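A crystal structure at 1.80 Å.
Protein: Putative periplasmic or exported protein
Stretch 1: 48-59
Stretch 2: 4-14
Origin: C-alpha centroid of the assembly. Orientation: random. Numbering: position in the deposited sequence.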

# COMPACT_ATOMS: atom_id res chain seq x y z
N LYS B 48 0.21 -1.61 -13.02
CA LYS B 48 -0.31 -1.00 -14.26
C LYS B 48 -1.45 -1.83 -14.82
O LYS B 48 -1.31 -3.04 -15.01
CB LYS B 48 0.77 -0.89 -15.33
CG LYS B 48 2.03 -0.15 -14.93
CD LYS B 48 3.09 -0.32 -16.03
CE LYS B 48 4.46 0.21 -15.61
NZ LYS B 48 5.53 -0.30 -16.53
N LEU B 49 -2.57 -1.18 -15.10
CA LEU B 49 -3.75 -1.91 -15.58
C LEU B 49 -4.22 -1.31 -16.88
O LEU B 49 -4.13 -0.10 -17.09
CB LEU B 49 -4.89 -1.82 -14.56
CG LEU B 49 -4.65 -2.36 -13.15
CD1 LEU B 49 -5.77 -1.88 -12.19
CD2 LEU B 49 -4.56 -3.86 -13.18
N SER B 50 -4.73 -2.17 -17.77
CA SER B 50 -5.28 -1.69 -19.03
C SER B 50 -6.42 -2.55 -19.58
O SER B 50 -6.42 -3.78 -19.42
CB SER B 50 -4.17 -1.54 -20.07
OG SER B 50 -4.64 -0.82 -21.20
N ASP B 51 -7.39 -1.88 -20.21
CA ASP B 51 -8.58 -2.50 -20.81
C ASP B 51 -8.40 -2.49 -22.33
O ASP B 51 -9.15 -3.13 -23.07
CB ASP B 51 -9.82 -1.66 -20.44
CG ASP B 51 -11.13 -2.44 -20.56
OD1 ASP B 51 -11.21 -3.36 -21.40
OD2 ASP B 51 -12.08 -2.11 -19.81
N GLY B 52 -7.41 -1.74 -22.78
CA GLY B 52 -7.19 -1.52 -24.19
C GLY B 52 -5.92 -0.73 -24.34
O GLY B 52 -4.91 -1.08 -23.72
N GLU B 53 -5.95 0.33 -25.14
CA GLU B 53 -4.76 1.16 -25.32
C GLU B 53 -4.39 1.93 -24.06
O GLU B 53 -3.21 2.23 -23.82
CB GLU B 53 -4.96 2.13 -26.49
CG GLU B 53 -3.69 2.83 -26.98
CD GLU B 53 -3.93 3.55 -28.30
OE1 GLU B 53 -3.15 4.46 -28.65
OE2 GLU B 53 -4.92 3.20 -28.98
N GLN B 54 -5.41 2.23 -23.25
CA GLN B 54 -5.31 3.16 -22.12
C GLN B 54 -4.85 2.49 -20.82
O GLN B 54 -5.36 1.44 -20.44
CB GLN B 54 -6.68 3.80 -21.90
CG GLN B 54 -6.72 4.90 -20.89
CD GLN B 54 -7.82 5.91 -21.18
OE1 GLN B 54 -8.95 5.77 -20.69
NE2 GLN B 54 -7.50 6.93 -21.96
N ILE B 55 -3.92 3.13 -20.12
CA ILE B 55 -3.26 2.52 -18.97
C ILE B 55 -3.50 3.27 -17.68
O ILE B 55 -3.36 4.50 -17.63
CB ILE B 55 -1.74 2.45 -19.20
CG1 ILE B 55 -1.45 1.83 -20.57
CG2 ILE B 55 -1.06 1.66 -18.08
CD1 ILE B 55 -0.33 2.53 -21.34
N TYR B 56 -3.85 2.54 -16.63
CA TYR B 56 -4.07 3.13 -15.31
C TYR B 56 -2.93 2.68 -14.43
O TYR B 56 -2.45 1.56 -14.60
CB TYR B 56 -5.40 2.66 -14.73
CG TYR B 56 -6.55 2.82 -15.71
CD1 TYR B 56 -6.89 4.06 -16.21
CD2 TYR B 56 -7.29 1.71 -16.13
CE1 TYR B 56 -7.95 4.21 -17.13
CE2 TYR B 56 -8.34 1.84 -17.04
CZ TYR B 56 -8.66 3.10 -17.53
OH TYR B 56 -9.69 3.22 -18.42
N THR B 57 -2.50 3.54 -13.51
CA THR B 57 -1.40 3.19 -12.60
C THR B 57 -1.78 3.38 -11.14
O THR B 57 -2.15 4.48 -10.72
CB THR B 57 -0.13 4.02 -12.88
OG1 THR B 57 -0.43 5.42 -12.79
CG2 THR B 57 0.43 3.70 -14.26
N LEU B 58 -1.67 2.30 -10.37
CA LEU B 58 -1.98 2.35 -8.95
C LEU B 58 -0.68 2.19 -8.18
O LEU B 58 0.02 1.19 -8.34
CB LEU B 58 -2.94 1.23 -8.58
CG LEU B 58 -4.25 1.10 -9.35
CD1 LEU B 58 -5.11 -0.04 -8.79
CD2 LEU B 58 -5.03 2.40 -9.37
N PRO B 59 -0.34 3.18 -7.35
CA PRO B 59 0.88 3.09 -6.54
C PRO B 59 0.81 1.93 -5.56
O PRO B 59 -0.27 1.66 -5.00
CB PRO B 59 0.90 4.41 -5.77
CG PRO B 59 0.05 5.35 -6.61
CD PRO B 59 -1.03 4.48 -7.18
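Stretch 2 (4-14) SSESAFLAQHG

Stretch 2 lies as a short helix across a β-hairpin formed by stretch 1. The hairpin pairs strand 48-50 with the strand ending at Pro-59, joined through backbone hydrogen bonds from Leu-49 N to Tyr-56 O (2.8 Å) and from Tyr-56 N to Leu-49 O (2.7 Å). Helix 5-12 runs nearly perpendicular to both strands: its N-to-C direction makes 83° with strand 48-50 and 79° with strand 55-59, the axes approaching to 10.2 and 9.2 Å. The two stretches bury 475 Å² between them, both sides summed.

Ser-4 (phi/psi -70/163) is still extended and precedes the helix as its N-cap. Its chi1 is p, and its OG accepts from Ser-7 N at 3.0 Å, satisfying an amide that has no carbonyl a turn earlier in the helix to bind. From Ser-5 the backbone is helical, with Ser-5 O accepting from Phe-9 N at 2.8 Å. The CA-to-CB bond of Ser-5 points toward stretch 1, placing its CB 3.3 Å from Tyr-56 OH and 3.9 Å from Gln-54 OE1.

Glu-6 comes down over Tyr-56, their CA atoms 6.0 Å apart. Glu-6 CA lies 3.8 Å from the centroid of the Tyr-56 ring and 16° off the ring normal, a CH-pi contact over the face, while Glu-6 CB is 3.5 Å from Tyr-56 CD1. Its CA-to-CB bond is directed sideways; with chi1 t and chi2 at -96°, Glu-6 OE2 lies 3.4 Å from Leu-58 CD2. Glu-6 OE1 is hydrogen-bonded elsewhere in the structure. Ser-7 and Ala-8 follow without touching the hairpin, the CA-to-CB bond of Ser-7 pointing away from it.

One turn after Ser-5, the CA-to-CB bond of Phe-9 points toward stretch 1, and Phe-9 has the largest area covered in either stretch. With chi1 at 180°, its ring reaches across to strand 48-50 and the loop after it: Phe-9 CE1 packs 3.7 Å from Leu-49 CD1, and Phe-9 CE2 lies 3.7 Å from Asp-51 CB, which meets the ring at its edge. Tyr-56 CD2 sits over one face, and Tyr-56 CE2 is 3.6 Å from Phe-9 CB; the two aromatic rings meet obliquely, centroids 5.3 Å apart and planes at 54°. Leu-10 starts sideways but its end comes nearer, so that Leu-10 CD1 touches Leu-49 CD1 at 4.2 Å and Leu-58 CD1 at 4.3 Å, one contact on each strand.

Ala-11 is out of reach. Gln-12 makes the only hydrogen bond between the stretches: Gln-12 NE2 donates to Asp-51 OD2 at 3.0 Å, with an N-H...acceptor angle of 130°. His-13 is the first residue to leave helical phi/psi; its ND1 donates back to Phe-9 O at 3.1 Å, and its CE1 lies 3.9 Å from Asp-51 OD2, near the ring plane. Gly-14 (phi/psi 87/15) carries the chain away, at backbone angles where a CB would jam against the preceding carbonyl.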

# COMPACT_ATOMS: atom_id res chain seq x y z
N SER B 4 -13.69 8.84 -12.84
CA SER B 4 -12.74 8.61 -13.93
C SER B 4 -12.91 7.24 -14.58
O SER B 4 -13.54 6.34 -14.00
CB SER B 4 -11.32 8.74 -13.40
OG SER B 4 -11.07 7.78 -12.39
N SER B 5 -12.35 7.07 -15.77
CA SER B 5 -12.29 5.76 -16.41
C SER B 5 -11.55 4.78 -15.51
O SER B 5 -11.90 3.59 -15.44
CB SER B 5 -11.58 5.84 -17.77
OG SER B 5 -12.34 6.60 -18.69
N GLU B 6 -10.52 5.28 -14.83
CA GLU B 6 -9.73 4.47 -13.91
C GLU B 6 -10.59 3.95 -12.78
O GLU B 6 -10.57 2.75 -12.47
CB GLU B 6 -8.54 5.28 -13.36
CG GLU B 6 -7.71 4.54 -12.30
CD GLU B 6 -8.12 4.89 -10.87
OE1 GLU B 6 -8.60 6.03 -10.66
OE2 GLU B 6 -7.94 4.04 -9.96
N SER B 7 -11.36 4.84 -12.17
CA SER B 7 -12.24 4.43 -11.08
C SER B 7 -13.28 3.43 -11.57
O SER B 7 -13.56 2.43 -10.90
CB SER B 7 -12.94 5.64 -10.46
OG SER B 7 -12.01 6.42 -9.74
N ALA B 8 -13.83 3.68 -12.75
CA ALA B 8 -14.82 2.76 -13.30
C ALA B 8 -14.22 1.39 -13.63
O ALA B 8 -14.88 0.36 -13.43
CB ALA B 8 -15.50 3.37 -14.52
N PHE B 9 -12.98 1.36 -14.13
CA PHE B 9 -12.28 0.10 -14.43
C PHE B 9 -12.22 -0.74 -13.16
O PHE B 9 -12.55 -1.92 -13.18
CB PHE B 9 -10.85 0.38 -14.93
CG PHE B 9 -10.05 -0.86 -15.25
CD1 PHE B 9 -9.32 -1.50 -14.27
CD2 PHE B 9 -10.02 -1.37 -16.55
CE1 PHE B 9 -8.57 -2.63 -14.56
CE2 PHE B 9 -9.28 -2.51 -16.85
CZ PHE B 9 -8.56 -3.14 -15.85
N LEU B 10 -11.79 -0.12 -12.07
CA LEU B 10 -11.72 -0.80 -10.78
C LEU B 10 -13.05 -1.45 -10.40
O LEU B 10 -13.11 -2.63 -10.04
CB LEU B 10 -11.25 0.17 -9.68
CG LEU B 10 -9.76 0.21 -9.37
CD1 LEU B 10 -8.95 0.35 -10.61
CD2 LEU B 10 -9.43 1.32 -8.42
N ALA B 11 -14.13 -0.69 -10.53
CA ALA B 11 -15.47 -1.16 -10.17
C ALA B 11 -15.93 -2.36 -11.00
O ALA B 11 -16.60 -3.25 -10.48
CB ALA B 11 -16.46 -0.02 -10.28
N GLN B 12 -15.58 -2.38 -12.28
CA GLN B 12 -16.10 -3.39 -13.20
C GLN B 12 -15.29 -4.69 -13.23
O GLN B 12 -15.74 -5.69 -13.80
CB GLN B 12 -16.19 -2.83 -14.63
CG GLN B 12 -14.83 -2.54 -15.26
CD GLN B 12 -14.88 -2.38 -16.77
OE1 GLN B 12 -15.90 -2.67 -17.42
NE2 GLN B 12 -13.78 -1.90 -17.36
N HIS B 13 -14.11 -4.68 -12.63
CA HIS B 13 -13.26 -5.86 -12.64
C HIS B 13 -13.15 -6.51 -11.27
O HIS B 13 -12.32 -7.40 -11.07
CB HIS B 13 -11.88 -5.55 -13.21
CG HIS B 13 -11.88 -5.36 -14.69
ND1 HIS B 13 -11.81 -4.12 -15.29
CD2 HIS B 13 -11.98 -6.26 -15.70
CE1 HIS B 13 -11.85 -4.27 -16.60
NE2 HIS B 13 -11.95 -5.56 -16.88
N GLY B 14 -13.97 -6.05 -10.32
CA GLY B 14 -14.01 -6.64 -8.99
C GLY B 14 -13.00 -6.08 -8.00
O GLY B 14 -12.80 -6.66 -6.93